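PDB 3JPZ: lombricine kinase from Urechis caupo, which catalyses the reversible transfer of a phosphoryl group between ATP and the guanidino compound lombricine, as a member of the phosphagen kinase family. Local coordinates for residues K8-D13 / E28-L33; S101-G106 / E335-L340; R138-R143 / N254-M259; Q352-E355 / S359-D362. One frame throughout, in Å; residues are numbered along the deposited sequence. Where two conformers were deposited one is given.

Interaction 1 (K8-D13 / E28-L33); sequences KANFPD and EMYQRL
Where Phe11 steps out of helical geometry at the end of helix 7-10, the chain passes Tyr30 on helix 27-33 with the two CA atoms 7.1 Å apart. Tyr30 carries the contact from its side: chi1 of -173° sets its CG trans to the backbone N and sends the ring out from the helix into the bend made by residues 10 to 12. Phe11 meets it in an offset edge-to-face pair, the edge of Phe11 turned to the face of Tyr30, with centroids 5.4 Å apart and planes at 67°. The touching corner is CD1 of Phe11, which lies 3.6 Å from Tyr30 CG, close to where the ring joins its own CB. Pro12 covers a face of the same tyrosine by a CH-pi contact, its CD 4.1 Å from the Tyr30 ring centroid and displaced toward the rim at CE1. The phenol end reaches Asn10, with Tyr30 OH 3.2 Å from Asn10 CB, and the hydroxyl is hydrogen-bonded to Asp45 OD1. Asn10 directs its amide elsewhere, ND2 to Asp6 O and OD1 to Gly136 N of the second subunit, while Arg139 of that subunit bonds the carbonyls of Ala9 and Phe11. Pro12 also packs on Ile48 of helix 44-53, which places the contact within the small helical N-terminal domain of phosphagen kinases. Across these segments the chemistry is aromatic and apolar, which implies that ring packing joins the N-terminal arm to helix 27-33 while Asn10 OD1 and the two carbonyls turn to the second subunit.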
loop_
_atom_site.group_PDB
_atom_site.type_symbol
_atom_site.label_atom_id
_atom_site.label_comp_id
_atom_site.label_asym_id
_atom_site.label_seq_id
_atom_site.Cartn_x
_atom_site.Cartn_y
_atom_site.Cartn_z
ATOM N N LYS A 8 -17.392 -17.750 -3.965
ATOM C CA LYS A 8 -16.896 -18.764 -3.033
ATOM C C LYS A 8 -15.376 -18.720 -2.936
ATOM O O LYS A 8 -14.802 -18.731 -1.843
ATOM C CB LYS A 8 -17.336 -20.159 -3.484
ATOM C CG LYS A 8 -17.024 -21.274 -2.491
ATOM C CD LYS A 8 -17.370 -22.642 -3.073
ATOM C CE LYS A 8 -16.946 -23.781 -2.154
ATOM N NZ LYS A 8 -17.408 -25.112 -2.658
ATOM N N ALA A 9 -14.730 -18.676 -4.093
ATOM C CA ALA A 9 -13.279 -18.664 -4.166
ATOM C C ALA A 9 -12.710 -17.395 -3.525
ATOM O O ALA A 9 -11.560 -17.369 -3.073
ATOM C CB ALA A 9 -12.834 -18.762 -5.623
ATOM N N ASN A 10 -13.525 -16.348 -3.477
ATOM C CA ASN A 10 -13.033 -15.014 -3.173
ATOM C C ASN A 10 -13.424 -14.466 -1.813
ATOM O O ASN A 10 -12.950 -13.408 -1.412
ATOM C CB ASN A 10 -13.505 -14.049 -4.251
ATOM C CG ASN A 10 -12.640 -14.116 -5.493
ATOM O OD1 ASN A 10 -11.471 -13.742 -5.466
ATOM N ND2 ASN A 10 -13.215 -14.582 -6.591
ATOM N N PHE A 11 -14.281 -15.180 -1.102
ATOM C CA PHE A 11 -14.812 -14.669 0.145
ATOM C C PHE A 11 -13.684 -14.467 1.140
ATOM O O PHE A 11 -12.909 -15.378 1.392
ATOM C CB PHE A 11 -15.856 -15.634 0.706
ATOM C CG PHE A 11 -16.556 -15.128 1.931
ATOM C CD1 PHE A 11 -17.347 -13.993 1.879
ATOM C CD2 PHE A 11 -16.437 -15.803 3.139
ATOM C CE1 PHE A 11 -18.002 -13.535 3.014
ATOM C CE2 PHE A 11 -17.089 -15.352 4.268
ATOM C CZ PHE A 11 -17.868 -14.219 4.208
ATOM N N PRO A 12 -13.572 -13.256 1.692
ATOM C CA PRO A 12 -12.537 -13.014 2.697
ATOM C C PRO A 12 -12.684 -13.944 3.885
ATOM O O PRO A 12 -13.785 -14.386 4.177
ATOM C CB PRO A 12 -12.800 -11.571 3.133
ATOM C CG PRO A 12 -13.471 -10.940 1.955
ATOM C CD PRO A 12 -14.286 -12.024 1.319
ATOM N N ASP A 13 -11.570 -14.231 4.544
ATOM C CA ASP A 13 -11.575 -14.951 5.801
ATOM C C ASP A 13 -11.528 -13.917 6.908
ATOM O O ASP A 13 -10.490 -13.305 7.159
ATOM C CB ASP A 13 -10.363 -15.884 5.893
ATOM C CG ASP A 13 -10.317 -16.646 7.197
ATOM O OD1 ASP A 13 -11.227 -16.446 8.032
ATOM O OD2 ASP A 13 -9.380 -17.450 7.385
ATOM N N GLU A 28 -23.436 -14.605 1.836
ATOM C CA GLU A 28 -24.629 -14.452 1.021
ATOM C C GLU A 28 -24.692 -13.046 0.440
ATOM O O GLU A 28 -24.910 -12.862 -0.757
ATOM C CB GLU A 28 -25.863 -14.745 1.868
ATOM C CG GLU A 28 -26.000 -16.216 2.275
ATOM C CD GLU A 28 -24.973 -16.659 3.311
ATOM O OE1 GLU A 28 -24.571 -15.838 4.167
ATOM O OE2 GLU A 28 -24.571 -17.841 3.275
ATOM N N MET A 29 -24.501 -12.053 1.299
ATOM C CA MET A 29 -24.364 -10.678 0.853
ATOM C C MET A 29 -23.206 -10.586 -0.134
ATOM O O MET A 29 -23.339 -10.006 -1.210
ATOM C CB MET A 29 -24.106 -9.763 2.046
ATOM C CG MET A 29 -23.828 -8.322 1.673
ATOM S SD MET A 29 -23.560 -7.291 3.117
ATOM C CE MET A 29 -25.045 -7.625 4.055
ATOM N N TYR A 30 -22.073 -11.171 0.239
ATOM C CA TYR A 30 -20.894 -11.161 -0.617
ATOM C C TYR A 30 -21.238 -11.686 -2.000
ATOM O O TYR A 30 -20.829 -11.114 -3.005
ATOM C CB TYR A 30 -19.775 -12.005 -0.013
ATOM C CG TYR A 30 -18.476 -11.892 -0.769
ATOM C CD1 TYR A 30 -17.737 -10.715 -0.741
ATOM C CD2 TYR A 30 -17.980 -12.959 -1.511
ATOM C CE1 TYR A 30 -16.548 -10.604 -1.426
ATOM C CE2 TYR A 30 -16.783 -12.852 -2.209
ATOM C CZ TYR A 30 -16.076 -11.677 -2.161
ATOM O OH TYR A 30 -14.893 -11.555 -2.850
ATOM N N GLN A 31 -22.006 -12.767 -2.040
ATOM C CA GLN A 31 -22.360 -13.419 -3.291
ATOM C C GLN A 31 -23.252 -12.505 -4.126
ATOM O O GLN A 31 -23.091 -12.400 -5.340
ATOM C CB GLN A 31 -23.071 -14.740 -2.994
ATOM C CG GLN A 31 -23.153 -15.709 -4.162
ATOM C CD GLN A 31 -23.734 -17.050 -3.750
ATOM O OE1 GLN A 31 -24.686 -17.113 -2.973
ATOM N NE2 GLN A 31 -23.162 -18.130 -4.267
ATOM N N ARG A 32 -24.187 -11.838 -3.463
ATOM C CA ARG A 32 -25.087 -10.912 -4.135
ATOM C C ARG A 32 -24.319 -9.778 -4.786
ATOM O O ARG A 32 -24.638 -9.356 -5.897
ATOM C CB ARG A 32 -26.072 -10.316 -3.137
ATOM C CG ARG A 32 -27.205 -11.235 -2.748
ATOM C CD ARG A 32 -28.316 -10.465 -2.046
ATOM N NE ARG A 32 -27.950 -10.117 -0.677
ATOM C CZ ARG A 32 -28.033 -10.944 0.358
ATOM N NH1 ARG A 32 -28.474 -12.180 0.190
ATOM N NH2 ARG A 32 -27.678 -10.534 1.567
ATOM N N LEU A 33 -23.304 -9.291 -4.079
ATOM C CA LEU A 33 -22.571 -8.101 -4.487
ATOM C C LEU A 33 -21.414 -8.446 -5.407
ATOM O O LEU A 33 -20.912 -7.590 -6.136
ATOM C CB LEU A 33 -22.063 -7.366 -3.243
ATOM C CG LEU A 33 -23.217 -7.031 -2.306
ATOM C CD1 LEU A 33 -22.728 -6.514 -0.955
ATOM C CD2 LEU A 33 -24.115 -6.016 -2.978
#

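Interaction 2 (S101-G106 / E335-L340)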
loop_
_atom_site.group_PDB
_atom_site.type_symbol
_atom_site.label_atom_id
_atom_site.label_comp_id
_atom_site.label_asym_id
_atom_site.label_seq_id
_atom_site.Cartn_x
_atom_site.Cartn_y
_atom_site.Cartn_z
ATOM N N SER A 101 -25.666 32.589 11.521
ATOM C CA SER A 101 -26.546 33.516 12.236
ATOM C C SER A 101 -27.533 32.786 13.153
ATOM O O SER A 101 -28.062 33.372 14.097
ATOM C CB SER A 101 -27.306 34.415 11.252
ATOM O OG SER A 101 -28.397 33.741 10.647
ATOM N N LYS A 102 -27.774 31.507 12.874
ATOM C CA LYS A 102 -28.697 30.696 13.673
ATOM C C LYS A 102 -28.071 30.245 14.995
ATOM O O LYS A 102 -28.737 29.637 15.834
ATOM C CB LYS A 102 -29.160 29.461 12.888
ATOM C CG LYS A 102 -30.095 29.765 11.728
ATOM C CD LYS A 102 -30.349 28.530 10.865
ATOM C CE LYS A 102 -31.401 27.604 11.472
ATOM N NZ LYS A 102 -31.946 26.635 10.474
ATOM N N LEU A 103 -26.795 30.554 15.182
ATOM C CA LEU A 103 -26.058 30.067 16.339
ATOM C C LEU A 103 -26.341 30.881 17.587
ATOM O O LEU A 103 -26.612 32.077 17.521
ATOM C CB LEU A 103 -24.556 30.087 16.061
ATOM C CG LEU A 103 -24.034 29.025 15.103
ATOM C CD1 LEU A 103 -22.538 29.189 14.907
ATOM C CD2 LEU A 103 -24.354 27.636 15.623
ATOM N N VAL A 104 -26.249 30.217 18.730
ATOM C CA VAL A 104 -26.479 30.856 20.015
ATOM C C VAL A 104 -25.221 30.749 20.857
ATOM O O VAL A 104 -24.766 29.643 21.148
ATOM C CB VAL A 104 -27.648 30.184 20.763
ATOM C CG1 VAL A 104 -27.848 30.818 22.142
ATOM C CG2 VAL A 104 -28.920 30.277 19.932
ATOM N N GLY A 105 -24.648 31.895 21.226
ATOM C CA GLY A 105 -23.510 31.935 22.133
ATOM C C GLY A 105 -22.193 31.443 21.550
ATOM O O GLY A 105 -21.330 30.945 22.276
ATOM N N GLY A 106 -22.019 31.609 20.245
ATOM C CA GLY A 106 -20.841 31.087 19.571
ATOM C C GLY A 106 -19.548 31.859 19.782
ATOM O O GLY A 106 -18.674 31.834 18.922
ATOM N N GLU A 335 -26.216 22.559 13.702
ATOM C CA GLU A 335 -26.540 21.908 14.972
ATOM C C GLU A 335 -25.317 21.337 15.682
ATOM O O GLU A 335 -25.229 21.383 16.911
ATOM C CB GLU A 335 -27.578 20.804 14.767
ATOM C CG GLU A 335 -28.999 21.331 14.594
ATOM C CD GLU A 335 -30.029 20.224 14.430
ATOM O OE1 GLU A 335 -29.743 19.226 13.733
ATOM O OE2 GLU A 335 -31.133 20.359 14.995
ATOM N N PHE A 336 -24.375 20.797 14.919
ATOM C CA PHE A 336 -23.181 20.220 15.515
ATOM C C PHE A 336 -22.319 21.294 16.142
ATOM O O PHE A 336 -21.742 21.090 17.216
ATOM C CB PHE A 336 -22.374 19.438 14.482
ATOM C CG PHE A 336 -22.796 18.011 14.354
ATOM C CD1 PHE A 336 -23.190 17.499 13.139
ATOM C CD2 PHE A 336 -22.801 17.179 15.463
ATOM C CE1 PHE A 336 -23.572 16.179 13.022
ATOM C CE2 PHE A 336 -23.188 15.856 15.355
ATOM C CZ PHE A 336 -23.569 15.356 14.128
ATOM N N VAL A 337 -22.215 22.427 15.458
ATOM C CA VAL A 337 -21.536 23.590 16.001
ATOM C C VAL A 337 -22.226 24.046 17.283
ATOM O O VAL A 337 -21.558 24.466 18.224
ATOM C CB VAL A 337 -21.521 24.777 15.003
ATOM C CG1 VAL A 337 -20.781 25.959 15.600
ATOM C CG2 VAL A 337 -20.888 24.363 13.688
ATOM N N GLN A 338 -23.556 23.965 17.318
ATOM C CA GLN A 338 -24.308 24.366 18.504
ATOM C C GLN A 338 -24.073 23.386 19.644
ATOM O O GLN A 338 -23.978 23.785 20.811
ATOM C CB GLN A 338 -25.802 24.463 18.213
ATOM C CG GLN A 338 -26.565 25.053 19.373
ATOM C CD GLN A 338 -26.097 26.442 19.687
ATOM O OE1 GLN A 338 -26.134 27.313 18.827
ATOM N NE2 GLN A 338 -25.636 26.662 20.924
ATOM N N LEU A 339 -23.971 22.108 19.291
ATOM C CA LEU A 339 -23.697 21.056 20.264
ATOM C C LEU A 339 -22.315 21.256 20.877
ATOM O O LEU A 339 -22.113 21.021 22.067
ATOM C CB LEU A 339 -23.791 19.672 19.609
ATOM C CG LEU A 339 -23.299 18.510 20.484
ATOM C CD1 LEU A 339 -24.226 18.313 21.676
ATOM C CD2 LEU A 339 -23.185 17.231 19.678
ATOM N N LEU A 340 -21.365 21.695 20.058
ATOM C CA LEU A 340 -20.018 21.993 20.533
ATOM C C LEU A 340 -20.043 23.221 21.425
ATOM O O LEU A 340 -19.455 23.245 22.506
ATOM C CB LEU A 340 -19.072 22.254 19.360
ATOM C CG LEU A 340 -17.654 22.666 19.754
ATOM C CD1 LEU A 340 -16.867 21.478 20.265
ATOM C CD2 LEU A 340 -16.935 23.290 18.579
HETATM O O HOH W 1 -28.107 27.172 16.757
#
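Gln338 pairs its side-chain amide with the backbone of Val104, a pair of hydrogen bonds between helix 333-355 and the linker that leads into strand 113-122 of the central antiparallel sheet of the phosphagen kinase catalytic domain. The glutamine leaves the helix with CG trans to the backbone N and then bends at chi2 (61°), which brings its amide alongside the linker. Val104 N donates to Gln338 OE1 at 2.9 Å, from a position tilted 16° off the carbonyl plane. In return Gln338 NE2 donates to Val104 O at 3.1 Å with an N-H...O angle of 163°, lying in the carbonyl plane on a lone pair. With both ends of the amide used, its rotation is fixed; NE2 has a further partner in Asp342, one turn along the helix.

Leu103, next door, supplies the apolar half. Its CD1 packs 3.7 Å from Val337 CG1, the two side chains crossing at about a right angle, while CD2 lies 3.7 Å from Gln338 OE1 and so lines one flank of the polar pair. Phe237 of helix 233-252 touches both Leu103 and Val337, so three parts of the domain converge here. Val337 also comes within about 4 Å of the side chains of Ile118 and Ala280, which are predicted to belong to the ATP site. A water also donates to Gln338 OE1 at 2.9 Å and to Lys102 O at 2.7 Å.

Interaction 3 (R138-R143 / N254-M259)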
loop_
_atom_site.group_PDB
_atom_site.type_symbol
_atom_site.label_atom_id
_atom_site.label_comp_id
_atom_site.label_asym_id
_atom_site.label_seq_id
_atom_site.Cartn_x
_atom_site.Cartn_y
_atom_site.Cartn_z
ATOM N N ARG A 138 -8.046 12.578 -10.894
ATOM C CA ARG A 138 -7.554 13.277 -9.716
ATOM C C ARG A 138 -7.091 14.668 -10.082
ATOM O O ARG A 138 -7.281 15.618 -9.324
ATOM C CB ARG A 138 -6.391 12.500 -9.097
ATOM C CG ARG A 138 -6.084 12.873 -7.659
ATOM C CD ARG A 138 -4.812 12.194 -7.175
ATOM N NE ARG A 138 -5.006 10.764 -6.948
ATOM C CZ ARG A 138 -4.470 9.790 -7.681
ATOM N NH1 ARG A 138 -3.676 10.062 -8.705
ATOM N NH2 ARG A 138 -4.725 8.531 -7.374
ATOM N N ARG A 139 -6.457 14.776 -11.244
ATOM C CA ARG A 139 -6.014 16.062 -11.749
ATOM C C ARG A 139 -7.216 16.934 -12.058
ATOM O O ARG A 139 -7.135 18.144 -11.937
ATOM C CB ARG A 139 -5.164 15.887 -13.011
ATOM C CG ARG A 139 -3.743 15.436 -12.742
ATOM C CD ARG A 139 -3.192 14.695 -13.941
ATOM N NE ARG A 139 -1.863 14.148 -13.695
ATOM C CZ ARG A 139 -1.157 13.487 -14.603
ATOM N NH1 ARG A 139 -1.656 13.291 -15.823
ATOM N NH2 ARG A 139 0.048 13.026 -14.292
ATOM N N GLU A 140 -8.317 16.310 -12.471
ATOM C CA GLU A 140 -9.562 17.020 -12.748
ATOM C C GLU A 140 -10.202 17.527 -11.457
ATOM O O GLU A 140 -10.750 18.619 -11.426
ATOM C CB GLU A 140 -10.540 16.124 -13.512
ATOM C CG GLU A 140 -11.910 16.751 -13.767
ATOM C CD GLU A 140 -11.849 17.970 -14.672
ATOM O OE1 GLU A 140 -10.753 18.285 -15.170
ATOM O OE2 GLU A 140 -12.899 18.615 -14.880
ATOM N N VAL A 141 -10.144 16.735 -10.391
ATOM C CA VAL A 141 -10.548 17.238 -9.082
ATOM C C VAL A 141 -9.702 18.458 -8.721
ATOM O O VAL A 141 -10.232 19.531 -8.429
ATOM C CB VAL A 141 -10.387 16.194 -7.960
ATOM C CG1 VAL A 141 -10.700 16.836 -6.633
ATOM C CG2 VAL A 141 -11.292 15.006 -8.190
ATOM N N GLU A 142 -8.382 18.299 -8.752
ATOM C CA GLU A 142 -7.482 19.394 -8.420
ATOM C C GLU A 142 -7.763 20.622 -9.284
ATOM O O GLU A 142 -7.714 21.747 -8.801
ATOM C CB GLU A 142 -6.021 18.989 -8.593
ATOM C CG GLU A 142 -5.034 20.122 -8.283
ATOM C CD GLU A 142 -3.612 19.786 -8.675
ATOM O OE1 GLU A 142 -3.417 19.164 -9.739
ATOM O OE2 GLU A 142 -2.684 20.139 -7.922
ATOM N N ARG A 143 -8.050 20.412 -10.564
ATOM C CA ARG A 143 -8.241 21.535 -11.464
ATOM C C ARG A 143 -9.524 22.253 -11.105
ATOM O O ARG A 143 -9.552 23.472 -10.983
ATOM C CB ARG A 143 -8.309 21.086 -12.916
ATOM C CG ARG A 143 -8.504 22.254 -13.868
ATOM C CD ARG A 143 -8.514 21.825 -15.324
ATOM N NE ARG A 143 -9.774 21.193 -15.701
ATOM C CZ ARG A 143 -10.933 21.836 -15.821
ATOM N NH1 ARG A 143 -11.009 23.140 -15.580
ATOM N NH2 ARG A 143 -12.025 21.171 -16.173
ATOM N N ASN A 254 -18.568 25.559 -13.933
ATOM C CA ASN A 254 -17.865 24.448 -14.552
ATOM C C ASN A 254 -18.686 23.160 -14.498
ATOM O O ASN A 254 -18.138 22.059 -14.553
ATOM C CB ASN A 254 -16.526 24.248 -13.842
ATOM C CG ASN A 254 -15.482 23.604 -14.727
ATOM O OD1 ASN A 254 -15.447 23.828 -15.938
ATOM N ND2 ASN A 254 -14.610 22.807 -14.121
ATOM N N GLY A 255 -20.003 23.305 -14.384
ATOM C CA GLY A 255 -20.913 22.173 -14.408
ATOM C C GLY A 255 -20.625 21.145 -13.330
ATOM O O GLY A 255 -20.934 19.962 -13.477
ATOM N N ARG A 256 -20.047 21.604 -12.230
ATOM C CA ARG A 256 -19.639 20.705 -11.160
ATOM C C ARG A 256 -20.403 20.998 -9.872
ATOM O O ARG A 256 -20.922 22.096 -9.678
ATOM C CB ARG A 256 -18.131 20.817 -10.933
ATOM C CG ARG A 256 -17.282 20.224 -12.056
ATOM C CD ARG A 256 -17.472 18.715 -12.184
ATOM N NE ARG A 256 -16.523 18.104 -13.115
ATOM C CZ ARG A 256 -16.552 16.824 -13.480
ATOM N NH1 ARG A 256 -17.485 16.011 -12.999
ATOM N NH2 ARG A 256 -15.645 16.356 -14.327
ATOM N N GLU A 257 -20.467 20.006 -8.990
ATOM C CA GLU A 257 -21.230 20.136 -7.755
ATOM C C GLU A 257 -20.723 19.150 -6.712
ATOM O O GLU A 257 -20.232 18.070 -7.050
ATOM C CB GLU A 257 -22.709 19.874 -8.039
ATOM C CG GLU A 257 -22.987 18.502 -8.642
ATOM C CD GLU A 257 -24.375 18.407 -9.255
ATOM O OE1 GLU A 257 -24.999 19.465 -9.480
ATOM O OE2 GLU A 257 -24.842 17.277 -9.517
ATOM N N TYR A 258 -20.826 19.523 -5.442
ATOM C CA TYR A 258 -20.479 18.603 -4.368
ATOM C C TYR A 258 -21.341 17.349 -4.471
ATOM O O TYR A 258 -22.515 17.424 -4.820
ATOM C CB TYR A 258 -20.698 19.249 -2.993
ATOM C CG TYR A 258 -19.877 20.491 -2.718
ATOM C CD1 TYR A 258 -18.592 20.629 -3.221
ATOM C CD2 TYR A 258 -20.377 21.508 -1.914
ATOM C CE1 TYR A 258 -17.841 21.758 -2.962
ATOM C CE2 TYR A 258 -19.633 22.638 -1.641
ATOM C CZ TYR A 258 -18.366 22.757 -2.165
ATOM O OH TYR A 258 -17.624 23.877 -1.890
ATOM N N MET A 259 -20.763 16.193 -4.161
ATOM C CA MET A 259 -21.545 14.976 -4.023
ATOM C C MET A 259 -22.417 15.092 -2.790
ATOM O O MET A 259 -21.917 15.293 -1.682
ATOM C CB MET A 259 -20.634 13.765 -3.844
ATOM C CG MET A 259 -19.779 13.436 -5.042
ATOM S SD MET A 259 -18.639 12.115 -4.601
ATOM C CE MET A 259 -17.503 12.189 -5.977
#
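A salt-bridge network joins helix 135-149 to the loop that follows helix 233-252, with the carboxylate of Glu140 between two arginines. Within the helix, Arg143 folds back one turn at chi3 (76°), and its NE donates to Glu140 OE1 at 3.1 Å, reaching the oxygen on its syn side but 28° out of the carboxylate plane. NH2 of Arg143 adds a salt bridge to Glu140 OE2 at 3.0 Å, though the hydrogen bond there is weak in angle.

Across the contact, Arg256 NH2 forms a looser salt bridge with Glu140 OE2 at 3.6 Å. The oxygen sits at the edge of the guanidinium, near its plane, while the carboxylate is turned 54° from it; no hydrogen bond results. The one carboxylate thus serves both arginines, whose Arg143 NH2 and Arg256 NE stand 6.2 Å apart. Beside this, Asn254 ND2 approaches Arg143 NH2 to 3.7 Å with the amide almost perpendicular to the guanidinium; that is van der Waals contact, and Asn254 is poorly ordered.

Arg256 also bonds weakly to Arg125 O, and Phe3 of the second subunit packs on both Glu140 and Arg256, so the network borders the dimer interface. Gly255, with positive phi, is the C-prime residue of the Schellman motif that ends helix 233-252, Arg256 N bonding Met251 O and Gly255 N bonding Lys252 O, a classic helix termination.

Interaction 4 (Q352-E355 / S359-D362)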
loop_
_atom_site.group_PDB
_atom_site.type_symbol
_atom_site.label_atom_id
_atom_site.label_comp_id
_atom_site.label_asym_id
_atom_site.label_seq_id
_atom_site.Cartn_x
_atom_site.Cartn_y
_atom_site.Cartn_z
ATOM N N GLN A 352 -14.830 26.797 35.940
ATOM C CA GLN A 352 -14.893 27.991 36.777
ATOM C C GLN A 352 -15.388 27.629 38.165
ATOM O O GLN A 352 -14.859 28.116 39.165
ATOM C CB GLN A 352 -15.783 29.057 36.131
ATOM C CG GLN A 352 -15.212 29.560 34.821
ATOM C CD GLN A 352 -16.175 30.411 34.010
ATOM O OE1 GLN A 352 -17.387 30.167 33.968
ATOM N NE2 GLN A 352 -15.630 31.406 33.337
ATOM N N ALA A 353 -16.398 26.766 38.217
ATOM C CA ALA A 353 -16.914 26.255 39.477
ATOM C C ALA A 353 -15.799 25.678 40.339
ATOM O O ALA A 353 -15.726 25.964 41.530
ATOM C CB ALA A 353 -17.969 25.200 39.220
ATOM N N LEU A 354 -14.945 24.858 39.729
ATOM C CA LEU A 354 -13.839 24.214 40.429
ATOM C C LEU A 354 -12.754 25.217 40.800
ATOM O O LEU A 354 -12.102 25.080 41.831
ATOM C CB LEU A 354 -13.228 23.115 39.557
ATOM C CG LEU A 354 -14.146 21.944 39.208
ATOM C CD1 LEU A 354 -13.542 21.097 38.099
ATOM C CD2 LEU A 354 -14.419 21.099 40.448
ATOM N N GLU A 355 -12.552 26.209 39.940
ATOM C CA GLU A 355 -11.599 27.279 40.211
ATOM C C GLU A 355 -12.011 28.018 41.475
ATOM O O GLU A 355 -11.165 28.520 42.215
ATOM C CB GLU A 355 -11.543 28.264 39.040
ATOM C CG GLU A 355 -10.816 27.748 37.817
ATOM C CD GLU A 355 -10.936 28.698 36.628
ATOM O OE1 GLU A 355 -11.807 29.584 36.661
ATOM O OE2 GLU A 355 -10.155 28.570 35.667
ATOM N N SER A 359 -18.396 22.413 44.161
ATOM C CA SER A 359 -18.746 21.105 43.619
ATOM C C SER A 359 -19.433 21.296 42.274
ATOM O O SER A 359 -20.258 22.191 42.123
ATOM C CB SER A 359 -19.674 20.363 44.584
ATOM O OG SER A 359 -20.032 19.087 44.076
ATOM N N ILE A 360 -19.079 20.470 41.293
ATOM C CA ILE A 360 -19.737 20.519 39.991
ATOM C C ILE A 360 -20.782 19.420 39.875
ATOM O O ILE A 360 -21.248 19.112 38.782
ATOM C CB ILE A 360 -18.743 20.336 38.826
ATOM C CG1 ILE A 360 -18.069 18.967 38.911
ATOM C CG2 ILE A 360 -17.715 21.443 38.822
ATOM C CD1 ILE A 360 -17.510 18.490 37.579
ATOM N N ASP A 361 -21.136 18.816 41.002
ATOM C CA ASP A 361 -22.102 17.729 41.006
ATOM C C ASP A 361 -23.428 18.137 40.361
ATOM O O ASP A 361 -24.094 17.316 39.741
ATOM C CB ASP A 361 -22.328 17.232 42.434
ATOM C CG ASP A 361 -21.097 16.563 43.014
ATOM O OD1 ASP A 361 -20.122 16.357 42.257
ATOM O OD2 ASP A 361 -21.104 16.243 44.221
ATOM N N ASP A 362 -23.810 19.401 40.501
ATOM C CA ASP A 362 -25.079 19.861 39.944
ATOM C C ASP A 362 -24.937 20.342 38.499
ATOM O O ASP A 362 -25.930 20.645 37.841
ATOM C CB ASP A 362 -25.688 20.966 40.818
ATOM C CG ASP A 362 -24.926 22.275 40.728
ATOM O OD1 ASP A 362 -23.686 22.247 40.561
ATOM O OD2 ASP A 362 -25.574 23.339 40.832
#
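Ile360 turns back onto the last turn of helix 333-355 and meets it with a single methyl. That methyl, CG2, lies 3.6 Å from Leu354 CG and 3.7 Å from Leu354 CD2, and it also reaches Ala353 CB at 3.8 Å, so one carbon fits against two successive helix residues. Chi1 of 62° places CG1 of Ile360 between its own N and carbonyl carbon and leaves CG2 to face the helix. Leu354 crosses the isoleucine obliquely. Beyond the two segments, Leu354 packs on Gln288 and Leu289, and Ile360 on His292, so the C-terminal tail folds back on the end of the long helix of the catalytic domain beside residues 288 to 292.

Just past the reversal the chain makes an ST turn: Ser359 OG accepts from Asp361 N at 3.3 Å, with an N-H...O angle of 160°. Here the character of the contact changes. Ser359 points its CB away from the helix, no hydrogen bond links the segments, and Ser359, Asp361 and Asp362 are all exposed. On the helix side, the exposed Glu355 hydrogen-bonds through OE1 to Tyr112 OH.

How the interactions relate
Interactions 2 and 4 both use helix 333-355, one near its start and the other at its end, with centres 24 Å apart. Interaction 3 is nested in the sequence between the segments of interaction 2, and helix 233-252 connects them: Phe237 packs at interaction 2, and the helix runs out into the loop of interaction 3, about 30 Å away between centres. Interactions 1 and 3, with centres 34 Å apart in one chain, both reach the second subunit, where Arg139 of one copy hydrogen-bonds the carbonyl oxygens of Ala9 and Phe11 of the other. Interaction 2 comes nearest the nucleotide site, through Val337 beside Ile118 and Ala280; the other three lie away from the annotated sites.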